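Penicillin-binding protein activator LpoA (Escherichia coli, PDB 6DR3) regulates peptidoglycan synthesis as an outer-membrane lipoprotein essential to PBP1a, whose transpeptidase activity it stimulates in vitro, this chain being its amino-terminal domain. Local coordinates at residues R120-Q132 with N144-T156. Numbering follows the deposited sequence.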
loop_
_atom_site.group_PDB
_atom_site.type_symbol
_atom_site.label_atom_id
_atom_site.label_comp_id
_atom_site.label_asym_id
_atom_site.label_seq_id
_atom_site.Cartn_x
_atom_site.Cartn_y
_atom_site.Cartn_z
ATOM N N ARG A 120 9.218 -6.830 -7.097
ATOM C CA ARG A 120 10.359 -7.715 -6.906
ATOM C C ARG A 120 10.217 -8.447 -5.575
ATOM O O ARG A 120 10.326 -7.820 -4.512
ATOM C CB ARG A 120 11.667 -6.924 -6.954
ATOM C CG ARG A 120 11.981 -6.370 -8.334
ATOM C CD ARG A 120 13.147 -5.397 -8.309
ATOM N NE ARG A 120 13.442 -4.875 -9.641
ATOM C CZ ARG A 120 14.307 -3.896 -9.890
ATOM N NH1 ARG A 120 14.970 -3.317 -8.897
ATOM N NH2 ARG A 120 14.506 -3.492 -11.137
ATOM N N PRO A 121 9.969 -9.757 -5.580
ATOM C CA PRO A 121 9.748 -10.463 -4.307
ATOM C C PRO A 121 10.983 -10.422 -3.421
ATOM O O PRO A 121 12.068 -10.861 -3.809
ATOM C CB PRO A 121 9.406 -11.891 -4.748
ATOM C CG PRO A 121 9.976 -12.023 -6.114
ATOM C CD PRO A 121 9.862 -10.668 -6.734
ATOM N N SER A 122 10.805 -9.883 -2.219
ATOM C CA SER A 122 11.850 -9.868 -1.207
ATOM C C SER A 122 11.174 -9.739 0.148
ATOM O O SER A 122 9.964 -9.518 0.241
ATOM C CB SER A 122 12.846 -8.728 -1.442
ATOM O OG SER A 122 12.236 -7.467 -1.230
ATOM N N ILE A 123 11.970 -9.890 1.208
ATOM C CA ILE A 123 11.417 -9.759 2.551
ATOM C C ILE A 123 10.937 -8.333 2.786
ATOM O O ILE A 123 9.977 -8.107 3.533
ATOM C CB ILE A 123 12.455 -10.194 3.604
ATOM C CG1 ILE A 123 11.793 -10.300 4.980
ATOM C CG2 ILE A 123 13.640 -9.227 3.629
ATOM C CD1 ILE A 123 12.646 -10.994 6.019
ATOM N N ASP A 124 11.581 -7.355 2.147
ATOM C CA ASP A 124 11.156 -5.968 2.300
ATOM C C ASP A 124 9.761 -5.756 1.726
ATOM O O ASP A 124 8.924 -5.084 2.340
ATOM C CB ASP A 124 12.160 -5.037 1.620
ATOM C CG ASP A 124 13.585 -5.279 2.082
ATOM O OD1 ASP A 124 14.174 -6.310 1.690
ATOM O OD2 ASP A 124 14.116 -4.439 2.836
ATOM N N LEU A 125 9.491 -6.326 0.549
ATOM C CA LEU A 125 8.173 -6.164 -0.060
ATOM C C LEU A 125 7.098 -6.851 0.767
ATOM O O LEU A 125 6.009 -6.298 0.963
ATOM C CB LEU A 125 8.180 -6.713 -1.487
ATOM C CG LEU A 125 6.831 -6.690 -2.213
ATOM C CD1 LEU A 125 6.284 -5.271 -2.315
ATOM C CD2 LEU A 125 6.960 -7.314 -3.591
ATOM N N LEU A 126 7.381 -8.062 1.254
ATOM C CA LEU A 126 6.419 -8.765 2.095
ATOM C C LEU A 126 6.081 -7.945 3.332
ATOM O O LEU A 126 4.907 -7.786 3.685
ATOM C CB LEU A 126 6.973 -10.137 2.486
ATOM C CG LEU A 126 7.186 -11.120 1.330
ATOM C CD1 LEU A 126 7.902 -12.371 1.809
ATOM C CD2 LEU A 126 5.864 -11.487 0.672
ATOM N N ARG A 127 7.101 -7.402 4.000
ATOM C CA ARG A 127 6.862 -6.597 5.193
ATOM C C ARG A 127 6.016 -5.372 4.873
ATOM O O ARG A 127 5.158 -4.975 5.671
ATOM C CB ARG A 127 8.192 -6.176 5.818
ATOM C CG ARG A 127 8.945 -7.297 6.521
ATOM C CD ARG A 127 10.131 -6.745 7.299
ATOM N NE ARG A 127 10.741 -7.743 8.180
ATOM C CZ ARG A 127 11.967 -8.250 8.043
ATOM N NH1 ARG A 127 12.769 -7.864 7.055
ATOM N NH2 ARG A 127 12.402 -9.153 8.913
ATOM N N ALA A 128 6.240 -4.757 3.710
ATOM C CA ALA A 128 5.473 -3.570 3.344
ATOM C C ALA A 128 4.014 -3.926 3.082
ATOM O O ALA A 128 3.102 -3.226 3.540
ATOM C CB ALA A 128 6.095 -2.901 2.118
ATOM N N LEU A 129 3.775 -5.011 2.344
ATOM C CA LEU A 129 2.407 -5.468 2.126
ATOM C C LEU A 129 1.734 -5.827 3.444
ATOM O O LEU A 129 0.559 -5.504 3.658
ATOM C CB LEU A 129 2.405 -6.672 1.184
ATOM C CG LEU A 129 2.732 -6.373 -0.278
ATOM C CD1 LEU A 129 3.119 -7.650 -1.003
ATOM C CD2 LEU A 129 1.546 -5.712 -0.960
ATOM N N ILE A 130 2.468 -6.491 4.339
ATOM C CA ILE A 130 1.893 -6.916 5.612
ATOM C C ILE A 130 1.600 -5.709 6.495
ATOM O O ILE A 130 0.579 -5.668 7.193
ATOM C CB ILE A 130 2.836 -7.920 6.303
ATOM C CG1 ILE A 130 2.857 -9.234 5.521
ATOM C CG2 ILE A 130 2.408 -8.174 7.750
ATOM C CD1 ILE A 130 3.975 -10.173 5.919
ATOM N N ALA A 131 2.485 -4.709 6.484
ATOM C CA ALA A 131 2.255 -3.517 7.294
ATOM C C ALA A 131 1.076 -2.704 6.771
ATOM O O ALA A 131 0.386 -2.041 7.555
ATOM C CB ALA A 131 3.516 -2.655 7.327
ATOM N N GLN A 132 0.829 -2.743 5.461
ATOM C CA GLN A 132 -0.250 -1.959 4.871
ATOM C C GLN A 132 -1.612 -2.620 5.043
ATOM O O GLN A 132 -2.617 -1.919 5.198
ATOM C CB GLN A 132 0.020 -1.739 3.383
ATOM C CG GLN A 132 -0.955 -0.782 2.699
ATOM C CD GLN A 132 -0.926 -0.911 1.188
ATOM O OE1 GLN A 132 -1.040 -2.012 0.649
ATOM N NE2 GLN A 132 -0.770 0.216 0.497
ATOM N N ASN A 144 -4.249 -6.493 -1.997
ATOM C CA ASN A 144 -3.019 -6.602 -1.220
ATOM C C ASN A 144 -2.679 -8.059 -0.924
ATOM O O ASN A 144 -1.521 -8.477 -1.057
ATOM C CB ASN A 144 -3.168 -5.801 0.077
ATOM C CG ASN A 144 -2.042 -6.054 1.062
ATOM O OD1 ASN A 144 -1.946 -7.133 1.649
ATOM N ND2 ASN A 144 -1.194 -5.054 1.262
ATOM N N ILE A 145 -3.676 -8.847 -0.519
ATOM C CA ILE A 145 -3.445 -10.255 -0.207
ATOM C C ILE A 145 -2.927 -10.997 -1.434
ATOM O O ILE A 145 -1.988 -11.798 -1.344
ATOM C CB ILE A 145 -4.740 -10.885 0.345
ATOM C CG1 ILE A 145 -5.019 -10.334 1.747
ATOM C CG2 ILE A 145 -4.653 -12.414 0.373
ATOM C CD1 ILE A 145 -6.402 -10.637 2.265
ATOM N N ASP A 146 -3.528 -10.741 -2.599
ATOM C CA ASP A 146 -3.111 -11.436 -3.813
ATOM C C ASP A 146 -1.701 -11.049 -4.232
ATOM O O ASP A 146 -0.968 -11.887 -4.771
ATOM C CB ASP A 146 -4.097 -11.149 -4.943
ATOM C CG ASP A 146 -5.451 -11.780 -4.703
ATOM O OD1 ASP A 146 -5.565 -12.611 -3.775
ATOM O OD2 ASP A 146 -6.404 -11.449 -5.438
ATOM N N ALA A 147 -1.307 -9.793 -4.006
ATOM C CA ALA A 147 0.070 -9.394 -4.276
ATOM C C ALA A 147 1.031 -10.083 -3.317
ATOM O O ALA A 147 2.122 -10.504 -3.719
ATOM C CB ALA A 147 0.208 -7.876 -4.180
ATOM N N THR A 148 0.646 -10.206 -2.045
ATOM C CA THR A 148 1.464 -10.948 -1.094
ATOM C C THR A 148 1.670 -12.383 -1.563
ATOM O O THR A 148 2.777 -12.925 -1.464
ATOM C CB THR A 148 0.818 -10.930 0.294
ATOM O OG1 THR A 148 0.565 -9.577 0.697
ATOM C CG2 THR A 148 1.728 -11.595 1.322
ATOM N N TRP A 149 0.617 -13.013 -2.089
ATOM C CA TRP A 149 0.750 -14.399 -2.520
ATOM C C TRP A 149 1.634 -14.519 -3.756
ATOM O O TRP A 149 2.457 -15.437 -3.843
ATOM C CB TRP A 149 -0.616 -15.020 -2.798
ATOM C CG TRP A 149 -0.464 -16.446 -3.196
ATOM C CD1 TRP A 149 -0.757 -17.004 -4.406
ATOM C CD2 TRP A 149 0.074 -17.498 -2.388
ATOM N NE1 TRP A 149 -0.451 -18.344 -4.395
ATOM C CE2 TRP A 149 0.061 -18.671 -3.166
ATOM C CE3 TRP A 149 0.556 -17.563 -1.076
ATOM C CZ2 TRP A 149 0.511 -19.894 -2.675
ATOM C CZ3 TRP A 149 1.000 -18.778 -0.592
ATOM C CH2 TRP A 149 0.974 -19.927 -1.388
ATOM N N GLN A 150 1.481 -13.615 -4.727
ATOM C CA GLN A 150 2.330 -13.691 -5.911
ATOM C C GLN A 150 3.800 -13.588 -5.531
ATOM O O GLN A 150 4.642 -14.313 -6.075
ATOM C CB GLN A 150 1.967 -12.601 -6.921
ATOM C CG GLN A 150 2.932 -12.565 -8.113
ATOM C CD GLN A 150 2.466 -11.678 -9.250
ATOM O OE1 GLN A 150 3.168 -10.749 -9.654
ATOM N NE2 GLN A 150 1.291 -11.972 -9.789
ATOM N N ALA A 151 4.132 -12.691 -4.598
ATOM C CA ALA A 151 5.516 -12.566 -4.157
ATOM C C ALA A 151 6.005 -13.859 -3.518
ATOM O O ALA A 151 7.143 -14.285 -3.750
ATOM C CB ALA A 151 5.652 -11.398 -3.180
ATOM N N LEU A 152 5.156 -14.501 -2.716
ATOM C CA LEU A 152 5.538 -15.756 -2.077
ATOM C C LEU A 152 5.716 -16.868 -3.106
ATOM O O LEU A 152 6.727 -17.580 -3.096
ATOM C CB LEU A 152 4.489 -16.145 -1.037
ATOM C CG LEU A 152 4.416 -15.204 0.166
ATOM C CD1 LEU A 152 3.098 -15.374 0.906
ATOM C CD2 LEU A 152 5.593 -15.451 1.102
ATOM N N SER A 153 4.745 -17.030 -4.008
ATOM C CA SER A 153 4.789 -18.124 -4.971
ATOM C C SER A 153 5.796 -17.889 -6.089
ATOM O O SER A 153 6.094 -18.827 -6.835
ATOM C CB SER A 153 3.400 -18.351 -5.571
ATOM O OG SER A 153 2.910 -17.176 -6.193
ATOM N N SER A 154 6.317 -16.670 -6.227
ATOM C CA SER A 154 7.368 -16.394 -7.196
ATOM C C SER A 154 8.747 -16.795 -6.697
ATOM O O SER A 154 9.693 -16.812 -7.492
ATOM C CB SER A 154 7.374 -14.907 -7.558
ATOM O OG SER A 154 6.265 -14.577 -8.379
ATOM N N MET A 155 8.887 -17.113 -5.414
ATOM C CA MET A 155 10.168 -17.544 -4.881
ATOM C C MET A 155 10.367 -19.038 -5.106
ATOM O O MET A 155 9.419 -19.796 -5.329
ATOM C CB MET A 155 10.264 -17.248 -3.385
ATOM C CG MET A 155 10.178 -15.782 -3.017
ATOM S SD MET A 155 10.440 -15.558 -1.249
ATOM C CE MET A 155 10.211 -13.791 -1.083
ATOM N N THR A 156 11.624 -19.455 -5.039
ATOM C CA THR A 156 11.980 -20.863 -5.034
ATOM C C THR A 156 12.150 -21.337 -3.596
ATOM O O THR A 156 12.288 -20.538 -2.666
ATOM C CB THR A 156 13.270 -21.107 -5.824
ATOM O OG1 THR A 156 14.371 -20.478 -5.156
ATOM C CG2 THR A 156 13.148 -20.544 -7.237
#
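Pro121 packs on Ala151 where helix 123-132 and the 144-153 part of helix 138-153 run antiparallel, the axes of these segments 9.8 Å apart at closest approach and 162° between directions. The backbones come nearest here, with Pro121 CA 4.7 Å from Ala151 CA. The proline ring lies against Ala151 and Ser154: its CB touches Ala151 O and CB, and its CG meets Ser154 CB.

Leu126 fills the middle. With CG beside the backbone N (chi1 -65°), its end comes nearer the other segment, and both methyls touch Leu152 CD2. CD2 also rests 3.9 Å from Ala151 CB. CD1 also meets, tip to tip, Met155 CE at 4.0 Å. Met155, extended beyond CG, brings the same CE to Pro121 CB.

One turn on, Leu129 slides past Thr148, with CB 3.5 Å from Thr148 OG1. Its CD2 reaches Ala147 CB. Thr148 OG1 donates back to Asn144 O within its own helix, so this hydroxyl has a polar partner although it lies against leucine carbons.

The polar end belongs to Asn144. Its ND2 donates to Leu129 O at 3.0 Å and to Gln132 OE1 at 3.1 Å. Both acceptors lie near its amide plane. The second bond meets a lone pair of OE1, while the two amide planes are turned 54° apart. Gln132 NE2 hydrogen-bonds in turn to Gln111 OE1 and Ala107 O of helix 103-117.

The contact forms a helical hairpin, consistent with the TPR-like motifs of this domain. Ala151, with its small side chain, lies where the backbones come closest. At the other end, two bonds from one buried amide nitrogen fix the rotation of Asn144 and satisfy a carbonyl near the helix C-terminus, while Gln132 extends the polar network to the preceding helix.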